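Local coordinates for Slr0280 protein (PDB 5H3K) that is of unknown function but carries a phosphodiester glycosidase domain, so it may act on phosphodiester-linked sugars, at residues Gln105-Asp110 against Ser255-Val260; Phe176-Gln181 against Val187-Ala192. All coordinates share one frame; numbering follows the deposited sequence.

Contact 1: Gln105-Asp110 against Ser255-Val260; sequences QWFSGD and SPFRLV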
ATOM      1  N   GLN A 105      -9.172 -14.720 -19.751  1.00 15.14           N
ATOM      2  CA  GLN A 105     -10.351 -15.566 -19.912  1.00 20.37           C
ATOM      3  C   GLN A 105     -11.553 -14.847 -19.322  1.00 19.62           C
ATOM      4  O   GLN A 105     -11.504 -14.371 -18.186  1.00 18.39           O
ATOM      5  CB  GLN A 105     -10.162 -16.931 -19.236  1.00 21.26           C
ATOM      6  CG  GLN A 105      -9.344 -17.936 -20.043  1.00 30.83           C
ATOM      7  CD  GLN A 105     -10.095 -18.489 -21.261  1.00 37.53           C
ATOM      8  OE1 GLN A 105     -10.604 -17.732 -22.093  1.00 37.88           O
ATOM      9  NE2 GLN A 105     -10.160 -19.817 -21.367  1.00 37.69           N
ATOM     10  N   TRP A 106     -12.620 -14.742 -20.106  1.00 17.40           N
ATOM     11  CA  TRP A 106     -13.849 -14.104 -19.647  1.00 17.71           C
ATOM     12  C   TRP A 106     -15.004 -14.576 -20.528  1.00 19.28           C
ATOM     13  O   TRP A 106     -15.279 -13.994 -21.586  1.00 19.88           O
ATOM     14  CB  TRP A 106     -13.724 -12.567 -19.662  1.00 15.74           C
ATOM     15  CG  TRP A 106     -14.907 -11.863 -19.043  1.00 16.68           C
ATOM     16  CD1 TRP A 106     -15.202 -11.760 -17.711  1.00 18.07           C
ATOM     17  CD2 TRP A 106     -15.956 -11.171 -19.742  1.00 13.70           C
ATOM     18  NE1 TRP A 106     -16.373 -11.052 -17.542  1.00 16.89           N
ATOM     19  CE2 TRP A 106     -16.847 -10.683 -18.766  1.00 15.30           C
ATOM     20  CE3 TRP A 106     -16.221 -10.928 -21.088  1.00 16.21           C
ATOM     21  CZ2 TRP A 106     -17.987  -9.957 -19.111  1.00 15.60           C
ATOM     22  CZ3 TRP A 106     -17.356 -10.203 -21.423  1.00 15.46           C
ATOM     23  CH2 TRP A 106     -18.223  -9.728 -20.441  1.00 18.94           C
ATOM     24  N   PHE A 107     -15.668 -15.638 -20.074  1.00 16.96           N
ATOM     25  CA  PHE A 107     -16.732 -16.285 -20.832  1.00 17.12           C
ATOM     26  C   PHE A 107     -16.268 -16.571 -22.262  1.00 18.37           C
ATOM     27  O   PHE A 107     -16.944 -16.234 -23.231  1.00 20.50           O
ATOM     28  CB  PHE A 107     -17.993 -15.430 -20.815  1.00 13.57           C
ATOM     29  CG  PHE A 107     -18.564 -15.220 -19.430  1.00 13.60           C
ATOM     30  CD1 PHE A 107     -19.315 -16.213 -18.818  1.00 14.51           C
ATOM     31  CD2 PHE A 107     -18.344 -14.036 -18.744  1.00 15.90           C
ATOM     32  CE1 PHE A 107     -19.847 -16.029 -17.546  1.00 13.32           C
ATOM     33  CE2 PHE A 107     -18.869 -13.845 -17.468  1.00 13.89           C
ATOM     34  CZ  PHE A 107     -19.622 -14.842 -16.874  1.00 11.37           C
ATOM     35  N   SER A 108     -15.101 -17.191 -22.367  1.00 23.10           N
ATOM     36  CA  SER A 108     -14.505 -17.511 -23.655  1.00 25.25           C
ATOM     37  C   SER A 108     -14.048 -18.969 -23.723  1.00 25.08           C
ATOM     38  O   SER A 108     -13.475 -19.494 -22.767  1.00 33.61           O
ATOM     39  CB  SER A 108     -13.342 -16.554 -23.945  1.00 28.21           C
ATOM     40  OG  SER A 108     -12.596 -16.253 -22.775  1.00 26.79           O
ATOM     41  N   GLY A 109     -14.312 -19.631 -24.845  1.00 33.00           N
ATOM     42  CA  GLY A 109     -13.785 -20.970 -25.056  1.00 35.35           C
ATOM     43  C   GLY A 109     -12.282 -20.922 -25.284  1.00 38.68           C
ATOM     44  O   GLY A 109     -11.523 -21.735 -24.740  1.00 39.22           O
ATOM     45  N   ASP A 110     -11.859 -19.952 -26.091  1.00 36.11           N
ATOM     46  CA  ASP A 110     -10.447 -19.714 -26.378  1.00 31.67           C
ATOM     47  C   ASP A 110      -9.950 -18.538 -25.564  1.00 35.91           C
ATOM     48  O   ASP A 110     -10.704 -17.599 -25.324  1.00 33.55           O
ATOM     49  CB  ASP A 110     -10.273 -19.375 -27.857  1.00 38.94           C
ATOM     50  CG  ASP A 110     -10.759 -20.476 -28.764  1.00 40.29           C
ATOM     51  OD1 ASP A 110     -10.546 -21.659 -28.415  1.00 42.64           O
ATOM     52  OD2 ASP A 110     -11.354 -20.158 -29.817  1.00 40.61           O
ATOM     53  N   SER A 255     -20.644 -22.638 -22.810  1.00 19.89           N
ATOM     54  CA  SER A 255     -21.393 -23.827 -23.246  1.00 19.38           C
ATOM     55  C   SER A 255     -21.839 -24.736 -22.104  1.00 18.68           C
ATOM     56  O   SER A 255     -21.382 -25.878 -22.009  1.00 22.09           O
ATOM     57  CB  SER A 255     -20.560 -24.631 -24.249  1.00 23.25           C
ATOM     58  OG  SER A 255     -20.097 -23.786 -25.289  1.00 28.63           O
ATOM     59  N   PRO A 256     -22.726 -24.235 -21.223  1.00 16.53           N
ATOM     60  CA  PRO A 256     -23.322 -22.902 -21.278  1.00 13.35           C
ATOM     61  C   PRO A 256     -22.515 -21.897 -20.457  1.00 16.37           C
ATOM     62  O   PRO A 256     -21.665 -22.298 -19.648  1.00 14.97           O
ATOM     63  CB  PRO A 256     -24.682 -23.129 -20.620  1.00 15.56           C
ATOM     64  CG  PRO A 256     -24.372 -24.133 -19.543  1.00 17.88           C
ATOM     65  CD  PRO A 256     -23.258 -25.017 -20.092  1.00 16.67           C
ATOM     66  N   PHE A 257     -22.770 -20.609 -20.677  1.00 12.46           N
ATOM     67  CA  PHE A 257     -22.149 -19.562 -19.865  1.00 14.48           C
ATOM     68  C   PHE A 257     -22.417 -19.857 -18.384  1.00 15.37           C
ATOM     69  O   PHE A 257     -23.564 -20.114 -17.996  1.00 11.81           O
ATOM     70  CB  PHE A 257     -22.753 -18.204 -20.201  1.00 11.57           C
ATOM     71  CG  PHE A 257     -22.454 -17.717 -21.596  1.00 15.00           C
ATOM     72  CD1 PHE A 257     -23.485 -17.326 -22.437  1.00 14.30           C
ATOM     73  CD2 PHE A 257     -21.146 -17.614 -22.051  1.00 14.51           C
ATOM     74  CE1 PHE A 257     -23.227 -16.861 -23.715  1.00 17.90           C
ATOM     75  CE2 PHE A 257     -20.877 -17.141 -23.335  1.00 15.96           C
ATOM     76  CZ  PHE A 257     -21.918 -16.770 -24.168  1.00 15.44           C
ATOM     77  N   ARG A 258     -21.367 -19.819 -17.563  1.00 13.24           N
ATOM     78  CA  ARG A 258     -21.497 -20.107 -16.141  1.00 10.79           C
ATOM     79  C   ARG A 258     -20.531 -19.256 -15.322  1.00 13.01           C
ATOM     80  O   ARG A 258     -19.373 -19.073 -15.705  1.00 13.23           O
ATOM     81  CB  ARG A 258     -21.189 -21.585 -15.874  1.00 13.58           C
ATOM     82  CG  ARG A 258     -22.305 -22.571 -16.231  1.00 15.19           C
ATOM     83  CD  ARG A 258     -21.776 -23.994 -16.293  1.00 16.96           C
ATOM     84  NE  ARG A 258     -21.052 -24.243 -17.541  1.00 18.56           N
ATOM     85  CZ  ARG A 258     -20.334 -25.332 -17.789  1.00 19.13           C
ATOM     86  NH1 ARG A 258     -20.226 -26.278 -16.867  1.00 20.13           N
ATOM     87  NH2 ARG A 258     -19.713 -25.462 -18.955  1.00 20.73           N
ATOM     88  N   LEU A 259     -21.005 -18.729 -14.197  1.00 12.82           N
ATOM     89  CA  LEU A 259     -20.094 -18.166 -13.213  1.00 12.04           C
ATOM     90  C   LEU A 259     -19.902 -19.243 -12.157  1.00 11.65           C
ATOM     91  O   LEU A 259     -20.869 -19.719 -11.559  1.00 11.72           O
ATOM     92  CB  LEU A 259     -20.651 -16.881 -12.585  1.00 11.83           C
ATOM     93  CG  LEU A 259     -19.648 -16.093 -11.729  1.00 12.59           C
ATOM     94  CD1 LEU A 259     -18.559 -15.479 -12.601  1.00 11.41           C
ATOM     95  CD2 LEU A 259     -20.327 -15.019 -10.889  1.00 11.36           C
ATOM     96  N   VAL A 260     -18.654 -19.651 -11.948  1.00  9.47           N
ATOM     97  CA  VAL A 260     -18.352 -20.709 -11.003  1.00 10.73           C
ATOM     98  C   VAL A 260     -17.761 -20.107  -9.731  1.00 12.69           C
ATOM     99  O   VAL A 260     -16.734 -19.423  -9.779  1.00 14.38           O
ATOM    100  CB  VAL A 260     -17.352 -21.703 -11.609  1.00 13.82           C
ATOM    101  CG1 VAL A 260     -17.071 -22.829 -10.636  1.00 15.98           C
ATOM    102  CG2 VAL A 260     -17.898 -22.256 -12.906  1.00 12.77           C
TER
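Phe107 supplies about half of the surface buried here, and its benzyl group lies across Phe257. CB and CD1 of Phe107 both touch the Phe257 ring, CD1 approaching CD2 of Phe257 at 4.0 Å. The two rings meet at a slant, so the contact is dispersive and not a regular stack. CE2 of Phe257 also lies 4.0 Å from the backbone O of Phe107. Further along the Phe107 ring, CE1 stands 3.6 Å from the carbonyl O of Arg258, and CZ reaches CD1 of Leu259 at 4.4 Å. Phe107 itself has positive backbone angles (phi 50°, psi 50°), and with chi1 at -62° its CG sits opposite the carbonyl carbon, which sends the ring over to residues 257-259.

The loop between antiparallel strands 101-105 and 112-119 of one sheet is thus laid against residues 257-259, on and beside strand 258-264, which belongs to a separate four-stranded antiparallel sheet. A hydrogen bond from Phe107 N to Thr252 OG1 joins the loop to the neighbouring strand of that sheet, and Pro174 packs on both phenylalanines.

On the loop side, Trp106 N donates a nearly straight bond to Ser108 OG, and the Trp106 indole takes CD2 of Phe107 over the centre of one face, 3.6 Å above its plane. Arg258 leaves its backbone pointing away from the loop; its NE bonds to Pro256 O at 2.9 Å, in the guanidinium plane, and NH2 to Thr254 O, carbonyls on either side of the cis peptide before Pro256.

Contact 2: Phe176-Gln181 against Val187-Ala192; sequences FWQVSQ and VVTINA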
ATOM      1  N   PHE A 176     -20.556  -8.944 -16.277  1.00  9.20           N
ATOM      2  CA  PHE A 176     -19.526  -8.372 -15.420  1.00  9.95           C
ATOM      3  C   PHE A 176     -19.802  -8.762 -13.973  1.00 12.33           C
ATOM      4  O   PHE A 176     -20.959  -8.859 -13.559  1.00 13.74           O
ATOM      5  CB  PHE A 176     -19.530  -6.861 -15.555  1.00 10.87           C
ATOM      6  CG  PHE A 176     -19.323  -6.383 -16.961  1.00 11.11           C
ATOM      7  CD1 PHE A 176     -18.315  -6.928 -17.745  1.00 14.66           C
ATOM      8  CD2 PHE A 176     -20.146  -5.411 -17.506  1.00 16.30           C
ATOM      9  CE1 PHE A 176     -18.109  -6.491 -19.050  1.00 14.21           C
ATOM     10  CE2 PHE A 176     -19.946  -4.961 -18.817  1.00 20.40           C
ATOM     11  CZ  PHE A 176     -18.927  -5.506 -19.585  1.00 15.27           C
ATOM     12  N   TRP A 177     -18.747  -8.980 -13.200  1.00  9.13           N
ATOM     13  CA  TRP A 177     -18.920  -9.341 -11.801  1.00  9.41           C
ATOM     14  C   TRP A 177     -17.728  -8.893 -10.963  1.00 12.96           C
ATOM     15  O   TRP A 177     -16.646  -8.617 -11.496  1.00  9.34           O
ATOM     16  CB  TRP A 177     -19.146 -10.857 -11.663  1.00 11.24           C
ATOM     17  CG  TRP A 177     -18.042 -11.660 -12.280  1.00  9.41           C
ATOM     18  CD1 TRP A 177     -17.936 -12.050 -13.595  1.00 10.00           C
ATOM     19  CD2 TRP A 177     -16.870 -12.152 -11.617  1.00 10.91           C
ATOM     20  NE1 TRP A 177     -16.772 -12.765 -13.780  1.00 12.83           N
ATOM     21  CE2 TRP A 177     -16.108 -12.843 -12.592  1.00 12.14           C
ATOM     22  CE3 TRP A 177     -16.402 -12.080 -10.303  1.00 11.58           C
ATOM     23  CZ2 TRP A 177     -14.890 -13.454 -12.274  1.00 13.78           C
ATOM     24  CZ3 TRP A 177     -15.189 -12.689  -9.998  1.00 15.73           C
ATOM     25  CH2 TRP A 177     -14.447 -13.363 -10.983  1.00 15.44           C
ATOM     26  N   GLN A 178     -17.941  -8.811  -9.650  1.00 10.38           N
ATOM     27  CA  GLN A 178     -16.873  -8.519  -8.710  1.00 10.10           C
ATOM     28  C   GLN A 178     -17.117  -9.315  -7.434  1.00 11.26           C
ATOM     29  O   GLN A 178     -18.226  -9.828  -7.214  1.00  8.48           O
ATOM     30  CB  GLN A 178     -16.831  -7.019  -8.407  1.00 13.21           C
ATOM     31  CG  GLN A 178     -18.128  -6.470  -7.838  1.00 12.20           C
ATOM     32  CD  GLN A 178     -18.118  -4.948  -7.684  1.00 19.32           C
ATOM     33  OE1 GLN A 178     -17.881  -4.423  -6.594  1.00 21.33           O
ATOM     34  NE2 GLN A 178     -18.382  -4.240  -8.776  1.00 18.37           N
ATOM     35  N   VAL A 179     -16.082  -9.443  -6.606  1.00 12.09           N
ATOM     36  CA  VAL A 179     -16.197 -10.195  -5.362  1.00  9.45           C
ATOM     37  C   VAL A 179     -15.457  -9.469  -4.246  1.00  9.71           C
ATOM     38  O   VAL A 179     -14.361  -8.965  -4.458  1.00 11.82           O
ATOM     39  CB  VAL A 179     -15.710 -11.675  -5.531  1.00 12.08           C
ATOM     40  CG1 VAL A 179     -14.329 -11.737  -6.175  1.00 14.27           C
ATOM     41  CG2 VAL A 179     -15.734 -12.431  -4.191  1.00 10.49           C
ATOM     42  N   SER A 180     -16.082  -9.379  -3.070  1.00  8.97           N
ATOM     43  CA  SER A 180     -15.445  -8.782  -1.892  1.00  8.67           C
ATOM     44  C   SER A 180     -15.613  -9.708  -0.675  1.00  9.14           C
ATOM     45  O   SER A 180     -16.637 -10.371  -0.542  1.00  8.25           O
ATOM     46  CB  SER A 180     -16.048  -7.400  -1.616  1.00  9.37           C
ATOM     47  OG  SER A 180     -15.539  -6.841  -0.407  1.00 15.32           O
ATOM     48  N   GLN A 181     -14.607  -9.765   0.195  1.00  6.20           N
ATOM     49  CA  GLN A 181     -14.689 -10.594   1.397  1.00  5.95           C
ATOM     50  C   GLN A 181     -14.108  -9.890   2.611  1.00  6.88           C
ATOM     51  O   GLN A 181     -13.025  -9.295   2.547  1.00  6.77           O
ATOM     52  CB  GLN A 181     -13.989 -11.940   1.199  1.00  6.49           C
ATOM     53  CG  GLN A 181     -14.033 -12.849   2.452  1.00  6.72           C
ATOM     54  CD  GLN A 181     -13.605 -14.273   2.167  1.00 10.21           C
ATOM     55  OE1 GLN A 181     -13.267 -14.615   1.036  1.00 15.10           O
ATOM     56  NE2 GLN A 181     -13.615 -15.113   3.195  1.00  9.98           N
ATOM     57  N   VAL A 187     -19.270 -11.549  -0.680  1.00  5.21           N
ATOM     58  CA  VAL A 187     -20.347 -11.249  -1.615  1.00  6.92           C
ATOM     59  C   VAL A 187     -19.854 -11.198  -3.051  1.00 10.19           C
ATOM     60  O   VAL A 187     -18.823 -10.580  -3.359  1.00  8.87           O
ATOM     61  CB  VAL A 187     -21.120  -9.966  -1.237  1.00  9.21           C
ATOM     62  CG1 VAL A 187     -20.164  -8.786  -1.064  1.00 13.95           C
ATOM     63  CG2 VAL A 187     -22.231  -9.655  -2.269  1.00  6.63           C
ATOM     64  N   VAL A 188     -20.579 -11.885  -3.917  1.00  6.26           N
ATOM     65  CA  VAL A 188     -20.338 -11.801  -5.347  1.00  6.37           C
ATOM     66  C   VAL A 188     -21.430 -10.921  -5.951  1.00  9.50           C
ATOM     67  O   VAL A 188     -22.623 -11.204  -5.799  1.00  9.39           O
ATOM     68  CB  VAL A 188     -20.353 -13.214  -6.001  1.00  8.24           C
ATOM     69  CG1 VAL A 188     -20.223 -13.107  -7.517  1.00  8.78           C
ATOM     70  CG2 VAL A 188     -19.247 -14.084  -5.438  1.00  8.86           C
ATOM     71  N   THR A 189     -21.036  -9.833  -6.609  1.00  7.28           N
ATOM     72  CA  THR A 189     -22.000  -8.978  -7.292  1.00  7.68           C
ATOM     73  C   THR A 189     -21.889  -9.279  -8.774  1.00 13.44           C
ATOM     74  O   THR A 189     -20.783  -9.274  -9.328  1.00  9.01           O
ATOM     75  CB  THR A 189     -21.725  -7.478  -7.049  1.00  9.43           C
ATOM     76  OG1 THR A 189     -21.677  -7.218  -5.641  1.00 10.69           O
ATOM     77  CG2 THR A 189     -22.813  -6.611  -7.673  1.00  8.84           C
ATOM     78  N   ILE A 190     -23.023  -9.567  -9.406  1.00  8.89           N
ATOM     79  CA  ILE A 190     -23.061  -9.863 -10.840  1.00 12.26           C
ATOM     80  C   ILE A 190     -24.069  -8.964 -11.543  1.00 11.71           C
ATOM     81  O   ILE A 190     -25.207  -8.811 -11.084  1.00 10.16           O
ATOM     82  CB  ILE A 190     -23.501 -11.307 -11.112  1.00 16.76           C
ATOM     83  CG1 ILE A 190     -22.750 -12.283 -10.222  1.00 21.26           C
ATOM     84  CG2 ILE A 190     -23.316 -11.660 -12.588  1.00 13.50           C
ATOM     85  CD1 ILE A 190     -23.677 -13.084  -9.346  1.00 25.08           C
ATOM     86  N   ASN A 191     -23.661  -8.373 -12.660  1.00 10.64           N
ATOM     87  CA  ASN A 191     -24.571  -7.564 -13.451  1.00 12.48           C
ATOM     88  C   ASN A 191     -25.416  -8.481 -14.335  1.00 15.35           C
ATOM     89  O   ASN A 191     -25.302  -8.462 -15.563  1.00 12.46           O
ATOM     90  CB  ASN A 191     -23.806  -6.530 -14.290  1.00 15.46           C
ATOM     91  CG  ASN A 191     -24.735  -5.634 -15.134  1.00 24.01           C
ATOM     92  OD1 ASN A 191     -24.359  -5.186 -16.222  1.00 24.24           O
ATOM     93  ND2 ASN A 191     -25.949  -5.377 -14.635  1.00 16.99           N
ATOM     94  N   ALA A 192     -26.237  -9.305 -13.690  1.00 12.01           N
ATOM     95  CA  ALA A 192     -27.174 -10.198 -14.369  1.00 10.59           C
ATOM     96  C   ALA A 192     -28.427 -10.251 -13.510  1.00 14.94           C
ATOM     97  O   ALA A 192     -28.333 -10.341 -12.286  1.00 14.14           O
ATOM     98  CB  ALA A 192     -26.584 -11.599 -14.517  1.00 10.68           C
TER
HETATM   99  O   HOH W   1     -22.931  -7.659 -17.280  1.00 12.91           O
HETATM  100  O   HOH W   2     -19.238  -7.929  -4.499  1.00 11.11           O
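Gln178 and Thr189 lie side by side and point the same way from a hydrogen-bonded pair of an antiparallel beta hairpin, CG of Gln178 resting 3.8 Å from CB of Thr189. The Gln178 side chain leaves between its backbone N and carbonyl carbon (chi1 58°) and then runs out extended, so its aliphatic part is what meets the threonine. Ser180 and Val187 form the next hydrogen-bonded pair on this face, with CB of Ser180 near CG1 of Val187.

The other face is apolar. In the non-hydrogen-bonded pair Val179-Val188, the side chains meet at a slant through their CG2 methyls, 4.1 Å apart. Trp177 meets the partner strand through CB, 3.3 Å from Thr189 O and also touching CG1 of Ile190, because chi1 of 56° turns its indole away from strand 187-190. The indole packs instead on Val250 and Thr252, and Ile190 and Val188 both reach Leu259, so this face closes against the sheet holding strands 247-253 and 258-264.

Reciprocal backbone bonds link Gln178 with Thr189, the one from Gln178 N to Thr189 O being 2.9 Å long, and Ser180 with Val187. Further along, Asn191, the centre of an inverse gamma turn, gives a nearly linear bond (175°) from its N to Phe176 O. One water accepts from Phe176 N and donates to Asn191 O, while Asn191 ND2 binds Ser235 OG. A second water sits on the polar face, donating to Val187 O and lying 2.8 Å from Thr189 OG1.

Backbone bonds fix the register, while the faces differ: Trp177, Val188 and Ile190 offer a mostly hydrocarbon surface to the neighbouring sheet, and the Gln178-Thr189 side binds water.

Contact 2 is intrinsic to one hairpin, its strands tied by a ladder of backbone hydrogen bonds. Contact 1 joins parts far apart in sequence and rests on side-chain packing across its two segments, with less than half the buried area. Both are partly buried, and contact 1 lies farther from the chain's centre. They share an apolar interior: Leu259 of contact 1 packs on Val188, Ile190 and Trp177 of contact 2, bringing two four-stranded antiparallel sheets together. A second junction is aromatic, where CZ2 of Trp106 comes 3.3 Å from CD1 of Phe176, their ring planes inclined by about 20°. The 105-110 loop therefore touches segment 176-181 as well as segment 255-260.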